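Local coordinates for aminopeptidase N (Francisella tularensis subsp. tularensis, PDB 5DLL), which releases N-terminal amino acids from peptides as a zinc-dependent M1-family aminopeptidase and is probably involved in breaking down intracellular peptides, at residues A[22-27]-A[147-152]; A[171-176]-A[186-191]; A[405-410]-A[441-446]; A[638-643]-A[681-686]; A[825-830]-A[843-848]. All blocks are in the same frame, centred on the assembly; numbering follows the deposited sequence.

Interaction 1 (A[22-27]-A[147-152]); sequences KPSNYL and PDVMAA
Val149 and Leu27 meet obliquely, methyl to methyl: CG2 of Val149 stands 4.0 Å from CD2 of Leu27. Two torsions set this up. In Val149, CG1 is anti to the backbone N (chi1 179°), which leaves CG2 as the branch facing residues 22-27; in Leu27, CG lies anti to the carbonyl carbon (chi1 -75°), and the leucine, whose CB does not aim directly at the other segment, delivers its CD2 tip to the valine. The same CG2 also lies 4.0 Å from CB of Ser24, so one methyl touches both the serine and the leucine. Ser24 points its CB toward the valine but turns OG anti to its own backbone N, and OG donates to Tyr26 O at 2.7 Å, in the plane of that carbonyl. This bond ties the serine side chain to the backbone two residues on, fixing the hydroxyl's rotation and satisfying it beside the valine methyl. Asp148 also faces residues 22-27, yet its OD2 stays 4.1 Å from Ser24 N; the carboxylate is held instead by a salt bridge from OD1 to Arg146 and a hydrogen bond from OD2 to Tyr21. The contact joins the start of strand 26-36 and the residues before it to those leading into strand 150-160. These strands run parallel in one mixed sheet of the N-terminal domain, where Ala152 bonds through its backbone to Asp29 and Thr31, while strand 42-52 pairs with 26-36 through Leu27 and Val51.

Interaction 2 (A[171-176]-A[186-191]); sequences GDKIDS and AVWKDP
Strands 172-176 and 186-191 form the two arms of an antiparallel beta hairpin with a beta bulge, in the N-terminal domain. Asp172 and Lys189 are a hydrogen-bonded pair, exchanging N-H...O bonds of 3.0 Å from Asp172 N to Lys189 O and from Lys189 N to Asp172 O. Lys173 and Trp188 follow as a non-hydrogen-bonded pair, and over the indole face Lys173 CB makes a CH-pi contact, 3.8 Å from the centroid of the Trp188 six-membered ring and 6° off its normal. At the indole edge lies Gly171 O, 3.2 Å from Trp188 CE3. Gly171 itself, at positive phi (95°), makes a CA-H...O contact from its CA to Lys189 O at 3.3 Å. Past Lys173 the register slips by one residue: Ile174 N reaches Val187 O along a bent path (136° at the hydrogen), and Val187 N returns to Asp175 O at 2.9 Å. The bulge lets Ile174 swing CG1 to Val187 CG1, 4.1 Å away, and CD1 to Lys189 CB at 3.9 Å. In the next shell, Trp188 pairs by its backbone with Val155 of strand 150-160. The indole's orientation is fixed in part by a hydrogen bond from Trp188 NE1 to Ile167 O.

Interaction 3 (A[405-410]-A[441-446]); sequences TLLGEE and NNRDFS
Helix 390-423 is kinked within residues 405-410: Gly408 takes a positive phi (78°), and the backbone N of Glu409 and Glu410 lacks a bond to the preceding turn. In the other segment Asn442, also at positive phi, is the C-prime residue of a Schellman motif that ends helix 430-439, and the chain continues irregularly to Ser446. The extended Arg443, its CG anti to the backbone N, sends NH1 to Leu406 O at 2.9 Å. The donor sits 63° above the carbonyl plane, so the bond does not follow a lone pair. Leu407 CD2 meets the Phe445 ring at its edge, in plane, 3.8 Å from CZ, and also packs against Asn441 CB. Leu406 slides past Phe445 in the opposite direction, with CD1 3.9 Å from CE1. Outside the pair, the Asn441 amide bonds to Gly411 O and Met437 O, and Arg443 NH2 forms a salt bridge with Glu515 of strand 508-516. The Phe445 side chain lies between two helices, touching Leu406 and Leu407 of 390-423 and Val434 and Ala438 of 430-439.

Interaction 4 (A[638-643]-A[681-686]); sequences NVVNQL and LSYLMN
Val640 carries CG1 anti to its backbone N (chi1 161°), and Tyr683 sets CG anti to the carbonyl carbon (chi1 -82°); these rotations place the valine methyl and the phenol ring at the interface of two helices. Asn686 CB is put there by the backbone, its CB pointing toward the other helix. Val640 CG1 packs on Asn686 CB, 3.6 Å away, the two side chains crossing obliquely. Tyr683 and Leu643 instead lie side by side and point the same way, with Leu643 CB 3.8 Å from Tyr683 CE1 and Leu643 CD1 3.9 Å from Tyr683 OH. At the ring's edge, near its plane, Val640 O stands 3.9 Å from Tyr683 CD1. The polar link is slight: Asn641 ND2 gives a weak hydrogen bond to Asn686 O at 3.4 Å, with 156° at the hydrogen, and Asn641 CA also sends a C-H toward that oxygen. Asn641 ND2 has a further partner in Ser688 OG. The buried phenol is fixed at its far end by a hydrogen bond from OH to Leu612 O, and its ring stacks with Trp651. Leu643 rests as well on Leu591 and Phe594 of helix 588-598. Helix 629-646 thus meets the C-terminal end of helix 668-685 through interhelical packing characteristic of the all-helical, ARM-repeat-like C-terminal domain of M1 aminopeptidases.

Interaction 5 (A[825-830]-A[843-848]); sequences RNLMSW and NALEKI
At the edge of the Trp830 indole, in its plane, lies Leu827 O, while Leu845 CD1 comes in obliquely and touches CD1 of the ring at 3.7 Å. This packing belongs to the ARM-repeat-like helical C-terminal domain, where the loop after helix 817-824 folds back on helix 835-849. Trp830 holds CG in the crowded position between backbone N and carbonyl carbon (chi1 62°), and its side chain crosses Leu845 at about a right angle. The indole has its own fixings: NE1 bonds to Ser864 O, and Lys842 forms a cation-pi pair with the ring. Leu845 is the hub on the helix. Its CD2 meets Leu827 CB at 3.6 Å. Residues 844, 845 and 848 present one face of the helix to the loop; the side-chain contacts are van der Waals packing of hydrocarbon groups, with Leu827 O touching the Leu845 CD1 methyl at 3.6 Å. Helix 855-866 packs on Leu845 and Ile848, and helix 800-815 on Leu827 and Ala844. Leu827, with CG anti to its carbonyl carbon, rests both methyls on Ala844 CB, CD2 at 3.8 Å and CD1 at 4.0 Å. Of the two, CD1 alone also reaches the third helix residue: Leu827 CD1 meets Ile848 CD1 at 3.8 Å.

Along the chain the five contacts come in series, each closing before the next opens. Interactions 1 and 2 share the N-terminal domain and one mixed sheet, in which strands 150-160 and 183-191 are neighbours; their centres lie about 23 Å apart, and Ala152 CB touches Pro191 O at 4.2 Å. Interaction 3 belongs to the zinc-binding peptidase domain, its centre about 31 Å from that of interaction 1. Interactions 4 and 5 both fall in the helical C-terminal domain, about 34 Å between centres. Interactions 1 and 4, with centres about 61 Å apart, lie on opposite sides of the chain's centre. Only interactions 1 and 2 are joined directly; the others are separate packing contacts within the peptidase and helical domains, and all five lie away from the zinc site.

Interaction 1 (A[22-27]-A[147-152])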
# COMPACT_ATOMS: atom_id res chain seq x y z
N LYS A 22 10.18 -27.63 7.92
CA LYS A 22 9.65 -28.84 8.55
C LYS A 22 8.48 -28.43 9.42
O LYS A 22 8.56 -27.41 10.12
CB LYS A 22 10.71 -29.51 9.42
CG LYS A 22 11.58 -30.54 8.72
CD LYS A 22 12.53 -31.19 9.71
CE LYS A 22 13.56 -32.09 9.03
NZ LYS A 22 12.97 -33.36 8.55
N PRO A 23 7.38 -29.21 9.40
CA PRO A 23 6.31 -28.88 10.34
C PRO A 23 6.79 -29.02 11.78
O PRO A 23 7.69 -29.82 12.05
CB PRO A 23 5.22 -29.91 10.02
CG PRO A 23 5.92 -31.01 9.29
CD PRO A 23 7.06 -30.38 8.57
N SER A 24 6.21 -28.23 12.68
CA SER A 24 6.52 -28.33 14.10
C SER A 24 6.23 -29.75 14.59
O SER A 24 5.19 -30.32 14.24
CB SER A 24 5.69 -27.33 14.89
OG SER A 24 6.05 -27.34 16.25
N ASN A 25 7.13 -30.32 15.38
CA ASN A 25 6.93 -31.67 15.93
C ASN A 25 5.87 -31.72 17.03
O ASN A 25 5.35 -32.79 17.34
CB ASN A 25 8.26 -32.30 16.39
CG ASN A 25 8.86 -31.63 17.61
OD1 ASN A 25 8.57 -30.48 17.92
ND2 ASN A 25 9.72 -32.36 18.31
N TYR A 26 5.56 -30.57 17.63
CA TYR A 26 4.47 -30.46 18.60
C TYR A 26 3.54 -29.30 18.23
O TYR A 26 3.99 -28.32 17.63
CB TYR A 26 5.02 -30.31 20.02
CG TYR A 26 5.51 -31.64 20.57
CD1 TYR A 26 4.64 -32.49 21.25
CD2 TYR A 26 6.82 -32.06 20.38
CE1 TYR A 26 5.07 -33.71 21.74
CE2 TYR A 26 7.26 -33.29 20.86
CZ TYR A 26 6.37 -34.11 21.54
OH TYR A 26 6.79 -35.33 22.02
N LEU A 27 2.26 -29.44 18.57
CA LEU A 27 1.23 -28.46 18.22
C LEU A 27 0.42 -28.01 19.44
O LEU A 27 0.35 -28.72 20.44
CB LEU A 27 0.29 -29.03 17.17
CG LEU A 27 0.83 -29.11 15.74
CD1 LEU A 27 -0.04 -30.02 14.89
CD2 LEU A 27 0.95 -27.72 15.11
N PRO A 147 3.84 -19.15 12.54
CA PRO A 147 2.46 -19.01 12.09
C PRO A 147 1.71 -20.31 11.78
O PRO A 147 0.49 -20.30 11.69
CB PRO A 147 2.59 -18.13 10.85
CG PRO A 147 3.94 -18.44 10.31
CD PRO A 147 4.80 -18.75 11.50
N ASP A 148 2.43 -21.42 11.60
CA ASP A 148 1.78 -22.72 11.33
C ASP A 148 1.32 -23.44 12.59
O ASP A 148 0.79 -24.55 12.52
CB ASP A 148 2.65 -23.64 10.45
CG ASP A 148 3.99 -23.98 11.09
OD1 ASP A 148 4.48 -23.20 11.92
OD2 ASP A 148 4.56 -25.04 10.74
N VAL A 149 1.51 -22.81 13.75
CA VAL A 149 0.94 -23.29 15.00
C VAL A 149 -0.15 -22.30 15.42
O VAL A 149 0.15 -21.16 15.80
CB VAL A 149 2.00 -23.42 16.10
CG1 VAL A 149 1.37 -23.90 17.40
CG2 VAL A 149 3.09 -24.39 15.64
N MET A 150 -1.40 -22.77 15.34
CA MET A 150 -2.58 -21.95 15.60
C MET A 150 -3.40 -22.57 16.72
O MET A 150 -3.66 -23.77 16.71
CB MET A 150 -3.45 -21.86 14.36
CG MET A 150 -2.76 -21.27 13.13
SD MET A 150 -3.77 -21.47 11.65
CE MET A 150 -3.78 -23.27 11.65
N ALA A 151 -3.85 -21.73 17.66
CA ALA A 151 -4.52 -22.20 18.86
C ALA A 151 -5.72 -21.33 19.24
O ALA A 151 -5.79 -20.16 18.87
CB ALA A 151 -3.53 -22.24 20.01
N ALA A 152 -6.64 -21.92 19.99
CA ALA A 152 -7.79 -21.20 20.54
C ALA A 152 -7.40 -20.47 21.82
O ALA A 152 -6.94 -21.09 22.78
CB ALA A 152 -8.93 -22.17 20.81

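Interaction 2 (A[171-176]-A[186-191])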
# COMPACT_ATOMS: atom_id res chain seq x y z
N GLY A 171 -11.46 -11.38 20.53
CA GLY A 171 -12.73 -12.10 20.66
C GLY A 171 -13.78 -11.35 21.46
O GLY A 171 -13.85 -10.12 21.43
N ASP A 172 -14.60 -12.11 22.18
CA ASP A 172 -15.73 -11.55 22.91
C ASP A 172 -15.47 -11.61 24.41
O ASP A 172 -14.91 -12.58 24.92
CB ASP A 172 -17.02 -12.32 22.59
CG ASP A 172 -17.27 -12.47 21.09
OD1 ASP A 172 -17.29 -11.43 20.38
OD2 ASP A 172 -17.46 -13.61 20.61
N LYS A 173 -15.90 -10.56 25.12
CA LYS A 173 -15.78 -10.50 26.57
C LYS A 173 -16.83 -11.41 27.22
O LYS A 173 -17.99 -11.03 27.35
CB LYS A 173 -15.96 -9.06 27.03
CG LYS A 173 -15.74 -8.83 28.52
CD LYS A 173 -16.42 -7.55 28.98
CE LYS A 173 -15.72 -6.31 28.44
NZ LYS A 173 -16.68 -5.17 28.34
N ILE A 174 -16.42 -12.60 27.64
CA ILE A 174 -17.34 -13.59 28.23
C ILE A 174 -17.52 -13.49 29.75
O ILE A 174 -18.42 -14.11 30.30
CB ILE A 174 -16.93 -15.03 27.87
CG1 ILE A 174 -15.60 -15.42 28.51
CG2 ILE A 174 -16.87 -15.20 26.36
CD1 ILE A 174 -15.28 -16.90 28.41
N ASP A 175 -16.67 -12.72 30.42
CA ASP A 175 -16.76 -12.57 31.88
C ASP A 175 -16.05 -11.30 32.33
O ASP A 175 -15.10 -10.85 31.69
CB ASP A 175 -16.18 -13.79 32.59
CG ASP A 175 -16.48 -13.81 34.08
OD1 ASP A 175 -17.60 -13.43 34.49
OD2 ASP A 175 -15.58 -14.22 34.86
N SER A 176 -16.52 -10.72 33.43
CA SER A 176 -16.07 -9.40 33.85
C SER A 176 -16.45 -9.14 35.31
O SER A 176 -17.36 -9.79 35.84
CB SER A 176 -16.70 -8.34 32.95
OG SER A 176 -16.28 -7.04 33.32
N ALA A 186 -11.21 -8.81 33.13
CA ALA A 186 -12.01 -9.11 31.95
C ALA A 186 -11.46 -10.37 31.28
O ALA A 186 -10.25 -10.57 31.23
CB ALA A 186 -11.99 -7.94 30.98
N VAL A 187 -12.35 -11.22 30.78
CA VAL A 187 -11.95 -12.43 30.09
C VAL A 187 -12.41 -12.35 28.64
O VAL A 187 -13.59 -12.12 28.38
CB VAL A 187 -12.53 -13.69 30.76
CG1 VAL A 187 -11.91 -14.95 30.17
CG2 VAL A 187 -12.29 -13.65 32.27
N TRP A 188 -11.47 -12.53 27.71
CA TRP A 188 -11.75 -12.46 26.29
C TRP A 188 -11.48 -13.81 25.64
O TRP A 188 -10.34 -14.27 25.59
CB TRP A 188 -10.86 -11.40 25.64
CG TRP A 188 -11.16 -10.01 26.08
CD1 TRP A 188 -10.65 -9.36 27.16
CD2 TRP A 188 -12.06 -9.10 25.44
NE1 TRP A 188 -11.18 -8.09 27.24
CE2 TRP A 188 -12.04 -7.91 26.20
CE3 TRP A 188 -12.88 -9.17 24.31
CZ2 TRP A 188 -12.81 -6.80 25.85
CZ3 TRP A 188 -13.64 -8.07 23.97
CH2 TRP A 188 -13.60 -6.89 24.74
N LYS A 189 -12.54 -14.45 25.15
CA LYS A 189 -12.42 -15.72 24.45
C LYS A 189 -12.50 -15.52 22.94
O LYS A 189 -13.36 -14.79 22.45
CB LYS A 189 -13.52 -16.69 24.91
CG LYS A 189 -13.47 -18.05 24.23
CD LYS A 189 -14.21 -19.10 25.05
CE LYS A 189 -14.49 -20.35 24.23
NZ LYS A 189 -13.27 -20.90 23.57
N ASP A 190 -11.60 -16.17 22.21
CA ASP A 190 -11.60 -16.18 20.75
C ASP A 190 -11.60 -17.65 20.31
O ASP A 190 -10.56 -18.31 20.33
CB ASP A 190 -10.37 -15.45 20.20
CG ASP A 190 -10.35 -15.37 18.68
OD1 ASP A 190 -11.12 -16.09 18.01
OD2 ASP A 190 -9.56 -14.57 18.14
N PRO A 191 -12.78 -18.17 19.92
CA PRO A 191 -12.96 -19.60 19.67
C PRO A 191 -12.27 -20.15 18.43
O PRO A 191 -12.15 -21.37 18.30
CB PRO A 191 -14.48 -19.75 19.51
CG PRO A 191 -14.95 -18.41 19.06
CD PRO A 191 -14.02 -17.40 19.66

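Interaction 3 (A[405-410]-A[441-446])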
# COMPACT_ATOMS: atom_id res chain seq x y z
N THR A 405 -8.83 -12.82 -13.69
CA THR A 405 -8.95 -12.60 -15.14
C THR A 405 -9.20 -13.91 -15.90
O THR A 405 -10.03 -13.97 -16.80
CB THR A 405 -7.69 -11.91 -15.70
OG1 THR A 405 -7.43 -10.71 -14.97
CG2 THR A 405 -7.85 -11.55 -17.17
N LEU A 406 -8.47 -14.96 -15.51
CA LEU A 406 -8.59 -16.27 -16.16
C LEU A 406 -9.92 -16.97 -15.87
O LEU A 406 -10.49 -17.60 -16.77
CB LEU A 406 -7.43 -17.18 -15.74
CG LEU A 406 -6.07 -16.82 -16.33
CD1 LEU A 406 -4.96 -17.59 -15.63
CD2 LEU A 406 -6.02 -17.06 -17.83
N LEU A 407 -10.42 -16.86 -14.64
CA LEU A 407 -11.63 -17.58 -14.24
C LEU A 407 -12.92 -16.77 -14.36
O LEU A 407 -14.00 -17.35 -14.47
CB LEU A 407 -11.51 -18.05 -12.79
CG LEU A 407 -10.41 -19.04 -12.45
CD1 LEU A 407 -10.36 -19.21 -10.94
CD2 LEU A 407 -10.62 -20.38 -13.15
N GLY A 408 -12.81 -15.45 -14.31
CA GLY A 408 -13.99 -14.58 -14.20
C GLY A 408 -14.49 -14.58 -12.77
O GLY A 408 -14.10 -15.43 -11.97
N GLU A 409 -15.36 -13.63 -12.45
CA GLU A 409 -15.81 -13.42 -11.07
C GLU A 409 -16.43 -14.68 -10.47
O GLU A 409 -16.06 -15.10 -9.38
CB GLU A 409 -16.80 -12.26 -10.99
CG GLU A 409 -17.44 -12.03 -9.62
CD GLU A 409 -16.49 -11.44 -8.57
OE1 GLU A 409 -15.42 -10.91 -8.94
OE2 GLU A 409 -16.83 -11.51 -7.37
N GLU A 410 -17.38 -15.28 -11.19
CA GLU A 410 -18.17 -16.38 -10.66
C GLU A 410 -17.27 -17.55 -10.26
O GLU A 410 -17.40 -18.09 -9.16
CB GLU A 410 -19.23 -16.81 -11.67
CG GLU A 410 -20.41 -17.57 -11.07
CD GLU A 410 -21.55 -17.79 -12.06
OE1 GLU A 410 -21.44 -17.35 -13.23
OE2 GLU A 410 -22.56 -18.41 -11.67
N ASN A 441 -12.72 -24.90 -10.36
CA ASN A 441 -13.09 -24.57 -11.74
C ASN A 441 -12.60 -25.58 -12.76
O ASN A 441 -12.46 -25.26 -13.94
CB ASN A 441 -12.56 -23.17 -12.07
CG ASN A 441 -13.25 -22.10 -11.27
OD1 ASN A 441 -14.36 -21.69 -11.60
ND2 ASN A 441 -12.61 -21.66 -10.19
N ASN A 442 -12.35 -26.81 -12.32
CA ASN A 442 -12.06 -27.90 -13.24
C ASN A 442 -10.97 -27.50 -14.24
O ASN A 442 -11.17 -27.57 -15.45
CB ASN A 442 -13.35 -28.32 -13.95
CG ASN A 442 -13.27 -29.71 -14.57
OD1 ASN A 442 -12.36 -30.49 -14.28
ND2 ASN A 442 -14.23 -30.03 -15.43
N ARG A 443 -9.83 -27.06 -13.72
CA ARG A 443 -8.78 -26.47 -14.54
C ARG A 443 -7.37 -26.81 -14.04
O ARG A 443 -7.19 -27.20 -12.88
CB ARG A 443 -8.97 -24.96 -14.57
CG ARG A 443 -8.38 -24.28 -15.77
CD ARG A 443 -9.08 -22.96 -16.01
NE ARG A 443 -8.45 -22.19 -17.07
CZ ARG A 443 -8.87 -21.01 -17.49
NH1 ARG A 443 -9.94 -20.44 -16.94
NH2 ARG A 443 -8.22 -20.39 -18.47
N ASP A 444 -6.39 -26.67 -14.93
CA ASP A 444 -4.99 -26.98 -14.63
C ASP A 444 -4.13 -25.71 -14.62
O ASP A 444 -3.87 -25.13 -15.68
CB ASP A 444 -4.44 -27.99 -15.66
CG ASP A 444 -3.09 -28.57 -15.25
OD1 ASP A 444 -2.95 -28.99 -14.08
OD2 ASP A 444 -2.18 -28.61 -16.10
N PHE A 445 -3.70 -25.31 -13.43
CA PHE A 445 -2.82 -24.15 -13.25
C PHE A 445 -1.41 -24.56 -12.80
O PHE A 445 -0.84 -23.95 -11.90
CB PHE A 445 -3.41 -23.18 -12.21
CG PHE A 445 -4.66 -22.46 -12.67
CD1 PHE A 445 -4.68 -21.76 -13.86
CD2 PHE A 445 -5.79 -22.45 -11.87
CE1 PHE A 445 -5.82 -21.09 -14.27
CE2 PHE A 445 -6.94 -21.78 -12.27
CZ PHE A 445 -6.95 -21.10 -13.47
N SER A 446 -0.85 -25.59 -13.42
CA SER A 446 0.50 -26.04 -13.09
C SER A 446 1.56 -25.06 -13.60
O SER A 446 2.52 -24.75 -12.89
CB SER A 446 0.78 -27.44 -13.64
OG SER A 446 0.17 -28.43 -12.82

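Interaction 4 (A[638-643]-A[681-686])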
# COMPACT_ATOMS: atom_id res chain seq x y z
N ASN A 638 5.85 23.31 -23.05
CA ASN A 638 5.40 23.71 -24.38
C ASN A 638 4.05 23.12 -24.75
O ASN A 638 3.16 23.86 -25.16
CB ASN A 638 6.44 23.32 -25.43
CG ASN A 638 6.11 23.89 -26.80
OD1 ASN A 638 5.70 25.04 -26.93
ND2 ASN A 638 6.29 23.07 -27.83
N VAL A 639 3.90 21.80 -24.62
CA VAL A 639 2.63 21.16 -24.98
C VAL A 639 1.50 21.52 -24.02
O VAL A 639 0.36 21.71 -24.45
CB VAL A 639 2.73 19.62 -25.11
CG1 VAL A 639 3.85 19.24 -26.07
CG2 VAL A 639 2.92 18.96 -23.76
N VAL A 640 1.82 21.63 -22.73
CA VAL A 640 0.82 21.99 -21.72
C VAL A 640 0.33 23.42 -21.97
O VAL A 640 -0.86 23.70 -21.82
CB VAL A 640 1.36 21.80 -20.28
CG1 VAL A 640 0.55 22.60 -19.26
CG2 VAL A 640 1.36 20.32 -19.91
N ASN A 641 1.24 24.31 -22.37
CA ASN A 641 0.87 25.68 -22.73
C ASN A 641 -0.02 25.74 -23.98
O ASN A 641 -0.93 26.57 -24.06
CB ASN A 641 2.11 26.54 -22.93
CG ASN A 641 1.80 27.85 -23.64
OD1 ASN A 641 2.06 28.00 -24.83
ND2 ASN A 641 1.22 28.80 -22.90
N GLN A 642 0.26 24.89 -24.96
CA GLN A 642 -0.55 24.85 -26.19
C GLN A 642 -1.99 24.43 -25.90
O GLN A 642 -2.93 25.13 -26.27
CB GLN A 642 0.09 23.94 -27.24
CG GLN A 642 1.30 24.56 -27.93
CD GLN A 642 1.78 23.77 -29.13
OE1 GLN A 642 0.99 23.14 -29.84
NE2 GLN A 642 3.09 23.80 -29.38
N LEU A 643 -2.15 23.30 -25.22
CA LEU A 643 -3.48 22.80 -24.84
C LEU A 643 -4.26 23.84 -24.04
O LEU A 643 -5.46 24.03 -24.25
CB LEU A 643 -3.37 21.53 -24.00
CG LEU A 643 -2.81 20.29 -24.70
CD1 LEU A 643 -2.34 19.28 -23.67
CD2 LEU A 643 -3.86 19.68 -25.62
N LEU A 681 -8.76 23.89 -14.05
CA LEU A 681 -8.16 25.09 -13.45
C LEU A 681 -6.63 25.16 -13.59
O LEU A 681 -6.07 26.25 -13.63
CB LEU A 681 -8.55 25.20 -11.96
CG LEU A 681 -8.09 26.46 -11.22
CD1 LEU A 681 -8.57 27.72 -11.91
CD2 LEU A 681 -8.56 26.42 -9.77
N SER A 682 -5.96 24.00 -13.68
CA SER A 682 -4.51 23.97 -13.87
C SER A 682 -4.15 24.40 -15.29
O SER A 682 -3.16 25.09 -15.49
CB SER A 682 -3.91 22.59 -13.55
OG SER A 682 -3.92 21.72 -14.68
N TYR A 683 -4.97 24.00 -16.26
CA TYR A 683 -4.76 24.42 -17.65
C TYR A 683 -5.06 25.90 -17.87
O TYR A 683 -4.48 26.52 -18.75
CB TYR A 683 -5.59 23.57 -18.60
CG TYR A 683 -4.96 22.25 -18.95
CD1 TYR A 683 -3.97 22.17 -19.93
CD2 TYR A 683 -5.34 21.08 -18.30
CE1 TYR A 683 -3.38 20.96 -20.25
CE2 TYR A 683 -4.76 19.86 -18.61
CZ TYR A 683 -3.78 19.81 -19.59
OH TYR A 683 -3.20 18.60 -19.90
N LEU A 684 -5.96 26.46 -17.06
CA LEU A 684 -6.23 27.90 -17.12
C LEU A 684 -5.04 28.74 -16.60
O LEU A 684 -4.86 29.89 -17.01
CB LEU A 684 -7.51 28.24 -16.34
CG LEU A 684 -8.82 27.63 -16.89
CD1 LEU A 684 -9.98 27.90 -15.93
CD2 LEU A 684 -9.14 28.14 -18.29
N MET A 685 -4.24 28.15 -15.71
CA MET A 685 -3.04 28.81 -15.17
C MET A 685 -1.81 28.60 -16.05
O MET A 685 -0.95 29.48 -16.13
CB MET A 685 -2.75 28.30 -13.76
CG MET A 685 -3.78 28.71 -12.73
SD MET A 685 -3.77 30.49 -12.42
CE MET A 685 -4.64 30.51 -10.86
N ASN A 686 -1.73 27.45 -16.71
CA ASN A 686 -0.68 27.21 -17.69
C ASN A 686 -0.93 27.91 -19.04
O ASN A 686 -0.17 27.71 -19.99
CB ASN A 686 -0.49 25.71 -17.90
CG ASN A 686 0.03 25.01 -16.66
OD1 ASN A 686 -0.66 24.20 -16.05
ND2 ASN A 686 1.25 25.35 -16.27

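Interaction 5 (A[825-830]-A[843-848])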
# COMPACT_ATOMS: atom_id res chain seq x y z
N ARG A 825 18.29 9.34 -0.04
CA ARG A 825 17.88 8.62 -1.25
C ARG A 825 17.63 9.57 -2.43
O ARG A 825 17.74 9.17 -3.58
CB ARG A 825 16.61 7.77 -1.02
CG ARG A 825 16.77 6.65 0.00
CD ARG A 825 15.84 5.47 -0.31
NE ARG A 825 15.44 4.74 0.90
CZ ARG A 825 14.22 4.73 1.43
NH1 ARG A 825 13.20 5.41 0.89
NH2 ARG A 825 13.99 4.03 2.54
N ASN A 826 17.30 10.82 -2.12
CA ASN A 826 17.15 11.88 -3.13
C ASN A 826 18.38 12.12 -4.00
O ASN A 826 18.27 12.67 -5.09
CB ASN A 826 16.77 13.21 -2.45
CG ASN A 826 15.31 13.25 -2.01
OD1 ASN A 826 14.40 13.07 -2.82
ND2 ASN A 826 15.09 13.52 -0.74
N LEU A 827 19.55 11.72 -3.50
CA LEU A 827 20.83 11.94 -4.20
C LEU A 827 21.41 10.67 -4.83
O LEU A 827 22.39 10.75 -5.56
CB LEU A 827 21.85 12.53 -3.22
CG LEU A 827 21.56 13.96 -2.76
CD1 LEU A 827 22.31 14.26 -1.47
CD2 LEU A 827 21.92 14.97 -3.85
N MET A 828 20.79 9.52 -4.56
CA MET A 828 21.39 8.22 -4.88
C MET A 828 20.99 7.66 -6.26
O MET A 828 21.37 6.54 -6.60
CB MET A 828 21.05 7.21 -3.78
CG MET A 828 21.28 7.75 -2.37
SD MET A 828 21.27 6.56 -1.01
CE MET A 828 20.01 5.40 -1.53
N SER A 829 20.26 8.44 -7.05
CA SER A 829 19.87 8.05 -8.41
C SER A 829 20.87 8.49 -9.49
O SER A 829 20.66 8.23 -10.67
CB SER A 829 18.49 8.62 -8.74
OG SER A 829 17.52 8.15 -7.83
N TRP A 830 21.97 9.12 -9.08
CA TRP A 830 22.99 9.69 -9.98
C TRP A 830 23.36 8.87 -11.24
O TRP A 830 23.77 9.45 -12.25
CB TRP A 830 24.26 10.00 -9.16
CG TRP A 830 24.89 8.79 -8.53
CD1 TRP A 830 24.69 8.33 -7.26
CD2 TRP A 830 25.82 7.89 -9.14
NE1 TRP A 830 25.44 7.19 -7.05
CE2 TRP A 830 26.14 6.90 -8.19
CE3 TRP A 830 26.41 7.82 -10.41
CZ2 TRP A 830 27.04 5.86 -8.46
CZ3 TRP A 830 27.30 6.79 -10.68
CH2 TRP A 830 27.60 5.83 -9.71
N ASN A 843 29.20 14.59 -5.83
CA ASN A 843 29.82 15.59 -4.97
C ASN A 843 29.07 15.73 -3.65
O ASN A 843 29.67 15.74 -2.58
CB ASN A 843 29.86 16.96 -5.65
CG ASN A 843 30.81 17.01 -6.82
OD1 ASN A 843 31.55 16.07 -7.08
ND2 ASN A 843 30.79 18.12 -7.55
N ALA A 844 27.74 15.83 -3.75
CA ALA A 844 26.87 15.94 -2.58
C ALA A 844 26.90 14.69 -1.70
O ALA A 844 26.88 14.80 -0.48
CB ALA A 844 25.44 16.27 -3.00
N LEU A 845 26.93 13.52 -2.32
CA LEU A 845 27.08 12.27 -1.56
C LEU A 845 28.44 12.20 -0.88
O LEU A 845 28.53 11.81 0.29
CB LEU A 845 26.88 11.05 -2.47
CG LEU A 845 25.44 10.79 -2.94
CD1 LEU A 845 25.41 9.61 -3.90
CD2 LEU A 845 24.51 10.54 -1.75
N GLU A 846 29.50 12.57 -1.60
CA GLU A 846 30.85 12.58 -1.03
C GLU A 846 31.02 13.65 0.05
O GLU A 846 31.83 13.49 0.96
CB GLU A 846 31.91 12.75 -2.14
CG GLU A 846 32.24 11.45 -2.87
CD GLU A 846 32.89 11.66 -4.23
OE1 GLU A 846 33.38 12.77 -4.51
OE2 GLU A 846 32.91 10.70 -5.03
N LYS A 847 30.26 14.74 -0.04
CA LYS A 847 30.25 15.78 0.98
C LYS A 847 29.62 15.26 2.28
O LYS A 847 30.08 15.59 3.37
CB LYS A 847 29.50 17.02 0.48
CG LYS A 847 29.75 18.29 1.26
CD LYS A 847 28.65 18.56 2.27
CE LYS A 847 28.90 19.84 3.05
NZ LYS A 847 28.86 21.05 2.18
N ILE A 848 28.57 14.46 2.15
CA ILE A 848 27.93 13.82 3.30
C ILE A 848 28.90 12.81 3.95
O ILE A 848 29.10 12.82 5.16
CB ILE A 848 26.61 13.11 2.87
CG1 ILE A 848 25.56 14.16 2.47
CG2 ILE A 848 26.07 12.22 3.99
CD1 ILE A 848 24.47 13.62 1.56